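MdbA protein (PDB 6BO0) probably forms disulfide bonds in exported proteins, as a thiol-disulfide oxidoreductase of the DsbA family in Corynebacterium matruchotii. Local coordinates at residues 143-146 against 147-151; 129-132 against 133-136; 107-110 against 111-115; 87-90 against 91-95. All blocks are in the same frame, centred on the assembly; numbering follows the deposited sequence.

Contact 1. Residues 143-146 against 147-151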
ATOM      1  N   ASP A 143      16.466 -10.787   3.381  1.00 11.16           N
ATOM      2  CA  ASP A 143      17.486 -10.680   2.347  1.00 11.49           C
ATOM      3  C   ASP A 143      16.914 -10.970   0.968  1.00 11.40           C
ATOM      4  O   ASP A 143      17.219 -10.269  -0.005  1.00 12.19           O
ATOM      5  CB  ASP A 143      18.651 -11.641   2.666  1.00 12.20           C
ATOM      6  CG  ASP A 143      19.341 -11.359   3.987  1.00 13.46           C
ATOM      7  OD1 ASP A 143      19.268 -10.238   4.497  1.00 16.32           O
ATOM      8  OD2 ASP A 143      20.014 -12.292   4.482  1.00 14.13           O
ATOM      9  N   GLU A 144      16.124 -12.034   0.847  1.00 11.49           N
ATOM     10  CA  GLU A 144      15.579 -12.409  -0.452  1.00 12.29           C
ATOM     11  C   GLU A 144      14.579 -11.367  -0.973  1.00 11.35           C
ATOM     12  O   GLU A 144      14.469 -11.157  -2.188  1.00 11.73           O
ATOM     13  CB  GLU A 144      14.928 -13.789  -0.345  1.00 14.68           C
ATOM     14  CG  GLU A 144      14.379 -14.336  -1.640  1.00 17.56           C
ATOM     15  CD  GLU A 144      15.408 -14.689  -2.700  1.00 19.88           C
ATOM     16  OE1 GLU A 144      16.655 -14.568  -2.485  1.00 21.73           O
ATOM     17  OE2 GLU A 144      14.956 -15.069  -3.801  1.00 25.46           O
ATOM     18  N   THR A 145      13.846 -10.745  -0.050  1.00 11.75           N
ATOM     19  CA  THR A 145      12.904  -9.689  -0.445  1.00 11.02           C
ATOM     20  C   THR A 145      13.648  -8.502  -1.042  1.00 10.64           C
ATOM     21  O   THR A 145      13.253  -7.958  -2.059  1.00 10.69           O
ATOM     22  CB  THR A 145      12.066  -9.255   0.741  1.00 11.49           C
ATOM     23  OG1 THR A 145      11.382 -10.401   1.257  1.00 12.59           O
ATOM     24  CG2 THR A 145      11.083  -8.143   0.409  1.00 12.21           C
ATOM     25  N   VAL A 146      14.725  -8.107  -0.386  1.00 10.44           N
ATOM     26  CA  VAL A 146      15.554  -7.010  -0.851  1.00 10.55           C
ATOM     27  C   VAL A 146      16.061  -7.319  -2.270  1.00 10.63           C
ATOM     28  O   VAL A 146      16.007  -6.476  -3.156  1.00 10.75           O
ATOM     29  CB  VAL A 146      16.706  -6.763   0.151  1.00 11.25           C
ATOM     30  CG1 VAL A 146      17.682  -5.718  -0.377  1.00 11.66           C
ATOM     31  CG2 VAL A 146      16.163  -6.305   1.502  1.00 12.37           C
ATOM     32  N   LYS A 147      16.573  -8.546  -2.459  1.00 10.70           N
ATOM     33  CA  LYS A 147      17.041  -8.944  -3.787  1.00 11.48           C
ATOM     34  C   LYS A 147      15.915  -8.859  -4.832  1.00 11.18           C
ATOM     35  O   LYS A 147      16.120  -8.354  -5.932  1.00 11.89           O
ATOM     36  CB  LYS A 147      17.608 -10.356  -3.720  1.00 13.11           C
ATOM     37  CG  LYS A 147      18.186 -10.854  -5.032  1.00 16.12           C
ATOM     38  CD  LYS A 147      18.414 -12.350  -5.024  1.00 20.44           C
ATOM     39  CE  LYS A 147      19.519 -12.712  -4.086  1.00 20.88           C
ATOM     40  NZ  LYS A 147      19.754 -14.172  -4.177  1.00 25.61           N
ATOM     41  N   LYS A 148      14.731  -9.388  -4.495  1.00 10.67           N
ATOM     42  CA  LYS A 148      13.648  -9.410  -5.461  1.00 10.76           C
ATOM     43  C   LYS A 148      13.206  -7.997  -5.817  1.00 10.93           C
ATOM     44  O   LYS A 148      12.795  -7.743  -6.954  1.00 11.11           O
ATOM     45  CB  LYS A 148      12.469 -10.187  -4.938  1.00 11.67           C
ATOM     46  CG  LYS A 148      12.690 -11.694  -4.990  1.00 13.64           C
ATOM     47  CD  LYS A 148      11.395 -12.387  -4.624  1.00 18.35           C
ATOM     48  CE  LYS A 148      11.550 -13.866  -4.462  1.00 20.12           C
ATOM     49  NZ  LYS A 148      10.192 -14.439  -4.340  1.00 22.95           N
ATOM     50  N   ILE A 149      13.215  -7.072  -4.844  1.00 10.08           N
ATOM     51  CA  ILE A 149      12.890  -5.674  -5.171  1.00 10.42           C
ATOM     52  C   ILE A 149      13.902  -5.119  -6.177  1.00 10.36           C
ATOM     53  O   ILE A 149      13.546  -4.582  -7.233  1.00 11.04           O
ATOM     54  CB  ILE A 149      12.849  -4.794  -3.912  1.00  9.97           C
ATOM     55  CG1 ILE A 149      11.710  -5.233  -2.976  1.00  9.85           C
ATOM     56  CG2 ILE A 149      12.676  -3.324  -4.320  1.00 10.28           C
ATOM     57  CD1 ILE A 149      11.734  -4.585  -1.618  1.00 10.82           C
ATOM     58  N   ALA A 150      15.184  -5.251  -5.865  1.00 11.07           N
ATOM     59  CA  ALA A 150      16.217  -4.685  -6.738  1.00 11.45           C
ATOM     60  C   ALA A 150      16.145  -5.278  -8.139  1.00 11.60           C
ATOM     61  O   ALA A 150      16.375  -4.583  -9.118  1.00 13.28           O
ATOM     62  CB  ALA A 150      17.605  -4.924  -6.139  1.00 12.37           C
ATOM     63  N   ASP A 151      15.840  -6.573  -8.213  1.00 11.11           N
ATOM     64  CA  ASP A 151      15.802  -7.286  -9.479  1.00 12.41           C
ATOM     65  C   ASP A 151      14.508  -7.055 -10.271  1.00 13.32           C
ATOM     66  O   ASP A 151      14.390  -7.464 -11.428  1.00 14.60           O
ATOM     67  CB  ASP A 151      15.938  -8.791  -9.252  1.00 13.42           C
ATOM     68  CG  ASP A 151      17.246  -9.192  -8.665  1.00 14.37           C
ATOM     69  OD1 ASP A 151      18.176  -8.363  -8.542  1.00 15.28           O
ATOM     70  OD2 ASP A 151      17.372 -10.400  -8.358  1.00 15.92           O
TER
HETATM   71  O   HOH W   1      17.859 -16.138  -4.290  1.00 38.04           O
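Glu144 and Lys147, one helical turn apart, form a salt bridge on the outer side of helix 143-151, with Glu144 OE1 3.6 Å from Lys147 NZ. The glutamate leaves with CG opposite the backbone N (chi1 -177°) and then bends at chi2 (68°), which brings its carboxylate down along the helix; the lysine bends at chi3 to meet it. Water 1 closes a triangle with the pair, giving a proton to Glu144 OE1 at 2.7 Å and taking one from Lys147 NZ, so the long direct pairing is reinforced through solvent.

Lys148 meets the same glutamate by its carbons. Its CG lies 3.4 Å from Glu144 O and its CE 3.7 Å from Glu144 OE2, while NZ travels on to a salt bridge with Asp103 and a hydrogen bond with Tyr154. Backbone bonds join each residue of 143-146 to the one four places on, among them Lys148 N to Glu144 O at 2.9 Å.

On the buried side the contact is mainly between carbons. Ile149 CD1 reaches Thr145 CG2 at 4.1 Å, and Ile149 CG1 packs 3.3 Å from Thr145 O; the hydroxyl of Thr145 is bound by Asp104. Here the helix rests on two others: Val146 and Ile149 pack on helix 129-138, and Ile149 and Lys148 on helix 89-103.

Contact 2. Residues 129-132 against 133-136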
ATOM      1  N   LEU A 129      14.586   0.819  -8.423  1.00 11.35           N
ATOM      2  CA  LEU A 129      14.309  -0.368  -7.637  1.00 11.26           C
ATOM      3  C   LEU A 129      15.448  -0.693  -6.679  1.00 10.72           C
ATOM      4  O   LEU A 129      15.194  -1.115  -5.555  1.00 10.74           O
ATOM      5  CB  LEU A 129      14.021  -1.544  -8.551  1.00 11.89           C
ATOM      6  CG  LEU A 129      12.642  -1.491  -9.211  1.00 13.91           C
ATOM      7  CD1 LEU A 129      12.579  -2.530 -10.306  1.00 17.40           C
ATOM      8  CD2 LEU A 129      11.513  -1.705  -8.210  1.00 14.51           C
ATOM      9  N   LYS A 130      16.710  -0.509  -7.083  1.00 11.68           N
ATOM     10  CA  LYS A 130      17.802  -0.823  -6.153  1.00 12.07           C
ATOM     11  C   LYS A 130      17.769   0.077  -4.911  1.00 11.73           C
ATOM     12  O   LYS A 130      18.178  -0.335  -3.829  1.00 12.53           O
ATOM     13  CB  LYS A 130      19.171  -0.705  -6.848  1.00 13.77           C
ATOM     14  CG  LYS A 130      19.555   0.684  -7.343  1.00 16.38           C
ATOM     15  CD  LYS A 130      20.816   0.689  -8.176  1.00 21.51           C
ATOM     16  CE  LYS A 130      21.233   2.116  -8.450  1.00 28.05           C
ATOM     17  NZ  LYS A 130      21.763   2.723  -7.202  1.00 32.18           N
ATOM     18  N   ASP A 131      17.326   1.315  -5.085  1.00 12.10           N
ATOM     19  CA  ASP A 131      17.236   2.265  -3.984  1.00 12.00           C
ATOM     20  C   ASP A 131      16.083   1.903  -3.051  1.00 11.34           C
ATOM     21  O   ASP A 131      16.200   1.970  -1.819  1.00 12.74           O
ATOM     22  CB  ASP A 131      17.063   3.695  -4.516  1.00 13.86           C
ATOM     23  CG  ASP A 131      18.168   4.093  -5.452  1.00 16.24           C
ATOM     24  OD1 ASP A 131      19.342   3.996  -5.039  1.00 23.47           O
ATOM     25  OD2 ASP A 131      17.867   4.445  -6.608  1.00 17.11           O
ATOM     26  N   LEU A 132      14.956   1.547  -3.641  1.00 10.50           N
ATOM     27  CA  LEU A 132      13.815   1.056  -2.873  1.00 10.39           C
ATOM     28  C   LEU A 132      14.161  -0.215  -2.119  1.00 10.12           C
ATOM     29  O   LEU A 132      13.725  -0.404  -0.985  1.00 11.12           O
ATOM     30  CB  LEU A 132      12.623   0.873  -3.794  1.00 10.46           C
ATOM     31  CG  LEU A 132      12.088   2.160  -4.379  1.00 10.99           C
ATOM     32  CD1 LEU A 132      11.219   1.891  -5.605  1.00 12.58           C
ATOM     33  CD2 LEU A 132      11.299   2.941  -3.356  1.00 15.03           C
ATOM     34  N   ALA A 133      15.004  -1.064  -2.722  1.00 10.42           N
ATOM     35  CA  ALA A 133      15.480  -2.263  -2.037  1.00 10.38           C
ATOM     36  C   ALA A 133      16.308  -1.901  -0.802  1.00 10.46           C
ATOM     37  O   ALA A 133      16.151  -2.511   0.258  1.00 10.91           O
ATOM     38  CB  ALA A 133      16.290  -3.122  -2.992  1.00 10.88           C
ATOM     39  N   ASP A 134      17.183  -0.899  -0.937  1.00 11.27           N
ATOM     40  CA  ASP A 134      17.988  -0.441   0.210  1.00 12.17           C
ATOM     41  C   ASP A 134      17.071   0.036   1.341  1.00 11.74           C
ATOM     42  O   ASP A 134      17.345  -0.220   2.523  1.00 12.63           O
ATOM     43  CB  ASP A 134      18.924   0.699  -0.180  1.00 13.83           C
ATOM     44  CG  ASP A 134      20.012   0.281  -1.131  1.00 16.47           C
ATOM     45  OD1 ASP A 134      20.364  -0.914  -1.176  1.00 17.49           O
ATOM     46  OD2 ASP A 134      20.522   1.182  -1.823  1.00 20.05           O
ATOM     47  N   MET A 135      16.018   0.766   0.986  1.00 10.87           N
ATOM     48  CA  MET A 135      15.071   1.267   1.995  1.00 11.34           C
ATOM     49  C   MET A 135      14.336   0.112   2.704  1.00 10.91           C
ATOM     50  O   MET A 135      14.136   0.116   3.915  1.00 12.54           O
ATOM     51  CB  MET A 135      14.082   2.248   1.334  1.00 12.65           C
ATOM     52  CG  MET A 135      14.756   3.504   0.795  1.00 14.30           C
ATOM     53  SD  MET A 135      13.722   4.366  -0.398  1.00 22.97           S
ATOM     54  CE  MET A 135      13.244   5.795   0.516  1.00 32.16           C
ATOM     55  N   ALA A 136      13.966  -0.882   1.908  1.00 10.65           N
ATOM     56  CA  ALA A 136      13.315  -2.069   2.445  1.00 10.92           C
ATOM     57  C   ALA A 136      14.221  -2.785   3.436  1.00 11.62           C
ATOM     58  O   ALA A 136      13.766  -3.246   4.498  1.00 12.20           O
ATOM     59  CB  ALA A 136      12.882  -3.007   1.312  1.00 11.69           C
TER
HETATM   60  O   HOH W   2      19.940   3.819  -2.260  1.00 27.16           O
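Leu129 to Ala133 opens a regular run of helical backbone bonds, with Ala133 N 2.8 Å from Leu129 O. Lys130, Asp131 and Leu132 likewise accept from Asp134, Met135 and Ala136. The Asp134 bond is the most bent at its acceptor, with a C=O...N angle of 141°, and the carboxylate of Asp134 stands close by: its OD2 is 3.4 Å from Lys130 O, two acceptors lying near each other without a bond.

On the outer surface, Asp131 and Asp134 lie one turn apart, with OD1 of Asp131 4.4 Å from OD2 of Asp134. Water 2 sits between these two like charges, 2.8 Å from Asp131 OD1 and 2.7 Å from Asp134 OD2, and probably eases their repulsion. Lys130 NZ adds a weak salt bridge to Asp131 OD1 at 3.5 Å, while Asp131 OD2 accepts from Glu128 N just ahead of the helix.

The inner surface is hydrophobic. Met135 CG, turned back beside its own backbone N (chi1 -64°), lies 3.4 Å from Asp131 O, and the sulfur SD then meets Leu132 CD2 at 4.1 Å, the two side chains crossing at a slant. Leu132 packs on helix 89-103, Met135 on helix 106-118, and the small side chains of Ala133 and Ala136 admit helix 143-151. Helix 129-138 is thus amphipathic, as expected for a member of the helical insertion that DsbA-like proteins carry within the thioredoxin fold.

Contact 3. Residues 107-110 against 111-115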
ATOM      1  N   GLN A 107       4.416  -6.373   9.170  1.00 16.26           N
ATOM      2  CA  GLN A 107       5.016  -5.244   9.827  1.00 15.87           C
ATOM      3  C   GLN A 107       5.919  -4.443   8.851  1.00 13.74           C
ATOM      4  O   GLN A 107       5.907  -3.195   8.820  1.00 14.68           O
ATOM      5  CB  GLN A 107       5.792  -5.696  11.044  1.00 18.90           C
ATOM      6  CG  GLN A 107       6.352  -4.548  11.810  1.00 22.19           C
ATOM      7  CD  GLN A 107       6.748  -4.978  13.193  1.00 27.94           C
ATOM      8  OE1 GLN A 107       7.903  -4.875  13.569  1.00 39.54           O
ATOM      9  NE2 GLN A 107       5.796  -5.517  13.946  1.00 28.33           N
ATOM     10  N   VAL A 108       6.757  -5.153   8.107  1.00 13.04           N
ATOM     11  CA  VAL A 108       7.633  -4.484   7.150  1.00 12.23           C
ATOM     12  C   VAL A 108       6.791  -3.828   6.059  1.00 11.59           C
ATOM     13  O   VAL A 108       7.058  -2.688   5.658  1.00 12.02           O
ATOM     14  CB  VAL A 108       8.676  -5.470   6.595  1.00 13.07           C
ATOM     15  CG1 VAL A 108       9.524  -4.804   5.522  1.00 13.15           C
ATOM     16  CG2 VAL A 108       9.572  -5.974   7.690  1.00 14.64           C
ATOM     17  N   TYR A 109       5.760  -4.524   5.593  1.00 11.70           N
ATOM     18  CA  TYR A 109       4.866  -3.950   4.593  1.00 11.18           C
ATOM     19  C   TYR A 109       4.245  -2.639   5.086  1.00 11.43           C
ATOM     20  O   TYR A 109       4.249  -1.625   4.384  1.00 11.30           O
ATOM     21  CB  TYR A 109       3.766  -4.944   4.203  1.00 11.94           C
ATOM     22  CG  TYR A 109       2.762  -4.293   3.284  1.00 11.22           C
ATOM     23  CD1 TYR A 109       3.066  -4.012   1.964  1.00 11.15           C
ATOM     24  CD2 TYR A 109       1.536  -3.881   3.751  1.00 13.14           C
ATOM     25  CE1 TYR A 109       2.164  -3.361   1.127  1.00 11.11           C
ATOM     26  CE2 TYR A 109       0.631  -3.210   2.937  1.00 12.89           C
ATOM     27  CZ  TYR A 109       0.943  -2.962   1.631  1.00 11.70           C
ATOM     28  OH  TYR A 109       0.028  -2.303   0.851  1.00 12.80           O
ATOM     29  N   TRP A 110       3.675  -2.680   6.285  1.00 11.62           N
ATOM     30  CA  TRP A 110       2.995  -1.519   6.829  1.00 11.99           C
ATOM     31  C   TRP A 110       3.931  -0.320   6.936  1.00 11.70           C
ATOM     32  O   TRP A 110       3.597   0.800   6.524  1.00 12.64           O
ATOM     33  CB  TRP A 110       2.428  -1.877   8.208  1.00 13.34           C
ATOM     34  CG  TRP A 110       1.713  -0.763   8.852  1.00 14.09           C
ATOM     35  CD1 TRP A 110       2.225   0.148   9.734  1.00 16.56           C
ATOM     36  CD2 TRP A 110       0.367  -0.379   8.634  1.00 15.63           C
ATOM     37  NE1 TRP A 110       1.273   1.067  10.092  1.00 18.02           N
ATOM     38  CE2 TRP A 110       0.120   0.760   9.431  1.00 16.03           C
ATOM     39  CE3 TRP A 110      -0.665  -0.888   7.860  1.00 15.98           C
ATOM     40  CZ2 TRP A 110      -1.111   1.386   9.452  1.00 17.99           C
ATOM     41  CZ3 TRP A 110      -1.888  -0.257   7.898  1.00 20.55           C
ATOM     42  CH2 TRP A 110      -2.093   0.855   8.685  1.00 18.41           C
ATOM     43  N   ASN A 111       5.107  -0.555   7.499  1.00 11.96           N
ATOM     44  CA  ASN A 111       6.068   0.523   7.655  1.00 12.34           C
ATOM     45  C   ASN A 111       6.606   1.043   6.315  1.00 11.75           C
ATOM     46  O   ASN A 111       6.809   2.248   6.144  1.00 11.94           O
ATOM     47  CB  ASN A 111       7.203   0.120   8.593  1.00 14.24           C
ATOM     48  CG  ASN A 111       6.770   0.082  10.034  1.00 15.12           C
ATOM     49  OD1 ASN A 111       6.202   1.046  10.528  1.00 15.99           O
ATOM     50  ND2 ASN A 111       7.001  -1.035  10.707  1.00 18.36           N
ATOM     51  N   PHE A 112       6.802   0.146   5.350  1.00 10.82           N
ATOM     52  CA  PHE A 112       7.266   0.546   4.025  1.00 10.58           C
ATOM     53  C   PHE A 112       6.206   1.372   3.304  1.00 10.79           C
ATOM     54  O   PHE A 112       6.523   2.391   2.687  1.00 10.50           O
ATOM     55  CB  PHE A 112       7.669  -0.684   3.225  1.00 10.82           C
ATOM     56  CG  PHE A 112       8.469  -0.384   1.990  1.00  9.85           C
ATOM     57  CD1 PHE A 112       9.827  -0.202   2.064  1.00 10.77           C
ATOM     58  CD2 PHE A 112       7.866  -0.312   0.749  1.00 10.76           C
ATOM     59  CE1 PHE A 112      10.581   0.046   0.931  1.00 11.27           C
ATOM     60  CE2 PHE A 112       8.621  -0.103  -0.398  1.00 11.02           C
ATOM     61  CZ  PHE A 112       9.977   0.090  -0.286  1.00 11.27           C
ATOM     62  N   ARG A 113       4.950   0.947   3.404  1.00 10.96           N
ATOM     63  CA  ARG A 113       3.859   1.720   2.797  1.00 11.85           C
ATOM     64  C   ARG A 113       3.776   3.107   3.419  1.00 11.82           C
ATOM     65  O   ARG A 113       3.612   4.108   2.709  1.00 12.14           O
ATOM     66  CB  ARG A 113       2.532   0.970   2.926  1.00 12.15           C
ATOM     67  CG  ARG A 113       1.329   1.769   2.483  1.00 12.15           C
ATOM     68  CD  ARG A 113       0.047   0.975   2.505  1.00 11.90           C
ATOM     69  NE  ARG A 113      -1.105   1.826   2.192  1.00 12.62           N
ATOM     70  CZ  ARG A 113      -1.768   2.569   3.071  1.00 12.58           C
ATOM     71  NH1 ARG A 113      -1.463   2.550   4.353  1.00 14.20           N
ATOM     72  NH2 ARG A 113      -2.739   3.365   2.645  1.00 14.05           N
ATOM     73  N   THR A 114       3.853   3.174   4.740  1.00 12.33           N
ATOM     74  CA  THR A 114       3.832   4.466   5.427  1.00 13.53           C
ATOM     75  C   THR A 114       4.972   5.354   4.941  1.00 12.36           C
ATOM     76  O   THR A 114       4.785   6.544   4.660  1.00 13.82           O
ATOM     77  CB  THR A 114       3.885   4.305   6.939  1.00 16.01           C
ATOM     78  OG1 THR A 114       2.738   3.566   7.371  1.00 20.69           O
ATOM     79  CG2 THR A 114       3.928   5.668   7.643  1.00 16.42           C
ATOM     80  N   MET A 115       6.162   4.783   4.861  1.00 12.26           N
ATOM     81  CA  MET A 115       7.309   5.525   4.390  1.00 12.32           C
ATOM     82  C   MET A 115       7.086   6.065   2.981  1.00 11.31           C
ATOM     83  O   MET A 115       7.341   7.227   2.705  1.00 12.02           O
ATOM     84  CB  MET A 115       8.557   4.641   4.504  1.00 12.69           C
ATOM     85  CG  MET A 115       9.839   5.260   3.983  1.00 12.77           C
ATOM     86  SD  MET A 115      10.056   5.245   2.212  1.00 13.79           S
ATOM     87  CE  MET A 115      10.183   3.484   1.880  1.00 14.17           C
TER
HETATM   88  O   HOH W   3       0.730   1.588   5.898  1.00 19.63           O
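Arg113 crosses Tyr109, one turn earlier in helix 106-118, at a slant. Its CB lies over one face of the tyrosine ring and 3.4 Å from Tyr109 O, which also accepts Arg113 N. From there the chain is stretched out as far as NE, CG standing opposite the backbone N (chi1 173°), and CD passes 3.7 Å from Tyr109 OH. The guanidinium ends inclined 29° to the phenol ring.

At the tip, NH1 gives a proton to water 3, which lies 2.8 Å away in the plane of the group. That water in turn donates to Trp110 O at 3.0 Å and sits over the centre of the Trp110 ring, 3.3 Å above its plane; Thr114 OG1 covers the rim of the same face. Trp110 O also accepts from Thr114 N. Salt bridges from NH2 to Glu45 and from NH1 to Asp60 give the buried charge its partners, and the indole NE1 is hydrogen-bonded to Glu15.

Arg113 thereby ties this helix, probably part of the helical insertion of DsbA-like proteins, to strand 39-45 and helix 51-68 of the thioredoxin fold, which hold the two acids.

Contact 4. Residues 87-90 against 91-95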
ATOM      1  N   ILE A  87       7.081   3.352 -17.105  1.00 19.57           N
ATOM      2  CA  ILE A  87       7.527   2.730 -15.867  1.00 17.62           C
ATOM      3  C   ILE A  87       8.256   3.800 -15.057  1.00 18.35           C
ATOM      4  O   ILE A  87       9.429   4.118 -15.261  1.00 22.08           O
ATOM      5  CB  ILE A  87       8.400   1.496 -16.119  1.00 20.32           C
ATOM      6  CG1 ILE A  87       7.650   0.478 -17.005  1.00 23.37           C
ATOM      7  CG2 ILE A  87       8.814   0.845 -14.801  1.00 23.59           C
ATOM      8  CD1 ILE A  87       6.290   0.069 -16.467  1.00 27.90           C
ATOM      9  N   GLY A  88       7.509   4.371 -14.137  1.00 14.49           N
ATOM     10  CA  GLY A  88       7.946   5.470 -13.316  1.00 13.81           C
ATOM     11  C   GLY A  88       7.809   5.157 -11.839  1.00 11.36           C
ATOM     12  O   GLY A  88       7.856   4.006 -11.436  1.00 11.81           O
ATOM     13  N   HIS A  89       7.636   6.219 -11.057  1.00 11.23           N
ATOM     14  CA  HIS A  89       7.617   6.082  -9.631  1.00 10.86           C
ATOM     15  C   HIS A  89       6.483   5.211  -9.120  1.00 10.28           C
ATOM     16  O   HIS A  89       6.647   4.411  -8.192  1.00 10.46           O
ATOM     17  CB  HIS A  89       7.561   7.450  -8.955  1.00 11.49           C
ATOM     18  CG  HIS A  89       7.754   7.366  -7.487  1.00 10.86           C
ATOM     19  ND1 HIS A  89       9.004   7.186  -6.930  1.00 11.50           N
ATOM     20  CD2 HIS A  89       6.858   7.420  -6.476  1.00 11.19           C
ATOM     21  CE1 HIS A  89       8.854   7.121  -5.619  1.00 11.74           C
ATOM     22  NE2 HIS A  89       7.566   7.249  -5.319  1.00 11.33           N
ATOM     23  N   SER A  90       5.299   5.382  -9.707  1.00 10.44           N
ATOM     24  CA  SER A  90       4.162   4.614  -9.207  1.00 10.24           C
ATOM     25  C   SER A  90       4.380   3.116  -9.371  1.00 10.26           C
ATOM     26  O   SER A  90       4.024   2.308  -8.495  1.00 10.55           O
ATOM     27  CB  SER A  90       2.864   5.033  -9.881  1.00 10.88           C
ATOM     28  OG  SER A  90       2.612   6.418  -9.677  1.00 11.55           O
ATOM     29  N   ASN A  91       4.978   2.739 -10.508  1.00 10.57           N
ATOM     30  CA  ASN A  91       5.317   1.347 -10.753  1.00 11.11           C
ATOM     31  C   ASN A  91       6.465   0.858  -9.884  1.00 10.76           C
ATOM     32  O   ASN A  91       6.410  -0.267  -9.364  1.00 11.11           O
ATOM     33  CB  ASN A  91       5.671   1.146 -12.222  1.00 11.67           C
ATOM     34  CG  ASN A  91       4.428   0.928 -13.065  1.00 13.74           C
ATOM     35  OD1 ASN A  91       3.816  -0.141 -12.999  1.00 17.15           O
ATOM     36  ND2 ASN A  91       4.033   1.932 -13.836  1.00 14.28           N
ATOM     37  N   LYS A  92       7.513   1.649  -9.738  1.00 10.19           N
ATOM     38  CA  LYS A  92       8.665   1.192  -8.945  1.00 10.30           C
ATOM     39  C   LYS A  92       8.293   1.052  -7.468  1.00  9.98           C
ATOM     40  O   LYS A  92       8.561   0.024  -6.837  1.00 10.03           O
ATOM     41  CB  LYS A  92       9.855   2.114  -9.152  1.00 11.09           C
ATOM     42  CG  LYS A  92      10.402   2.109 -10.593  1.00 11.90           C
ATOM     43  CD  LYS A  92      11.313   3.287 -10.879  1.00 14.59           C
ATOM     44  CE  LYS A  92      11.545   3.467 -12.357  1.00 17.41           C
ATOM     45  NZ  LYS A  92      12.399   4.650 -12.622  1.00 20.27           N
ATOM     46  N   ALA A  93       7.697   2.086  -6.921  1.00  9.33           N
ATOM     47  CA  ALA A  93       7.246   2.043  -5.533  1.00  9.94           C
ATOM     48  C   ALA A  93       6.203   0.957  -5.328  1.00  9.29           C
ATOM     49  O   ALA A  93       6.264   0.220  -4.343  1.00  9.17           O
ATOM     50  CB  ALA A  93       6.712   3.400  -5.109  1.00 10.38           C
ATOM     51  N   GLY A  94       5.248   0.859  -6.260  1.00  9.38           N
ATOM     52  CA  GLY A  94       4.239  -0.155  -6.133  1.00  9.68           C
ATOM     53  C   GLY A  94       4.808  -1.558  -6.200  1.00  9.62           C
ATOM     54  O   GLY A  94       4.422  -2.435  -5.421  1.00 10.11           O
ATOM     55  N   THR A  95       5.752  -1.788  -7.117  1.00  9.53           N
ATOM     56  CA  THR A  95       6.399  -3.100  -7.205  1.00  9.92           C
ATOM     57  C   THR A  95       7.131  -3.434  -5.922  1.00  9.84           C
ATOM     58  O   THR A  95       7.087  -4.560  -5.428  1.00 10.20           O
ATOM     59  CB  THR A  95       7.353  -3.130  -8.417  1.00 10.59           C
ATOM     60  OG1 THR A  95       6.595  -3.048  -9.618  1.00 11.44           O
ATOM     61  CG2 THR A  95       8.143  -4.417  -8.465  1.00 12.08           C
TER
HETATM   62  O   HOH W   4      12.120   5.818 -15.213  1.00 53.28           O
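Ala93 CB lies over one face of the His89 ring, a CH-pi contact with the methyl 4.3 Å from the ring centroid and 24° off its normal. His89 carries CG opposite its backbone N (chi1 -171°), which lays the ring along the first turn of helix 89-103; NE2 is the ring atom nearest the methyl, at 3.9 Å. Ile87, in the loop ahead, packs on the side-chain amide of Asn91, CD1 3.9 Å from ND2, the two side chains crossing at about a right angle.

The backbone bonds begin at Gly88, the N-cap residue, whose O accepts Lys92 N at 2.9 Å. His89 and Ser90 accept in the same way from Ala93 and Gly94, the latter donor standing well above the carbonyl plane. Asn91 O is gripped twice, by Thr95 N and by Thr95 OG1 (2.8 Å), which arrive from opposite faces of its plane.

Lys92 lies extended back over the start of the helix, CG 3.3 Å from Gly88 O, and its NZ gives a proton to water 4 at 2.9 Å, which donates to Ile87 O. The same NZ forms a salt bridge with Glu128.

Asp83 binds the N-terminal turn at three points: Gly88 N, Ser90 N and Asn91 ND2. Ser90 OG bonds with Asp46 and Ser48, and His89 packs on Ser48. Directly after Ser48 comes Cys49, found here as S-hydroxycysteine; it opens a CXXC sequence, the pattern of thioredoxin-fold oxidoreductases, so the helix start probably lies beside the active-site loop.

In the fold
All four contacts are short lengths of four different helices, contact 4 including the residues just ahead of its helix. Contact 2 is the hub: it touches the other three. Its centre is 8 Å from contact 1, where Ile149 CD1 meets Ala136 CB at 3.5 Å; 13 Å from contact 3, through Phe112 CE1 and Ala136 N at 3.6 Å; and 12 Å from contact 4, where Leu132 CD1 meets Lys92 O at 3.5 Å. Contacts 1, 3 and 4 do not touch one another, their nearest atoms being about 5 Å apart. Contact 4 borders the probable active-site loop through Ser48, next to Cys49, whereas contact 3 reaches the strand leading to it through Glu45.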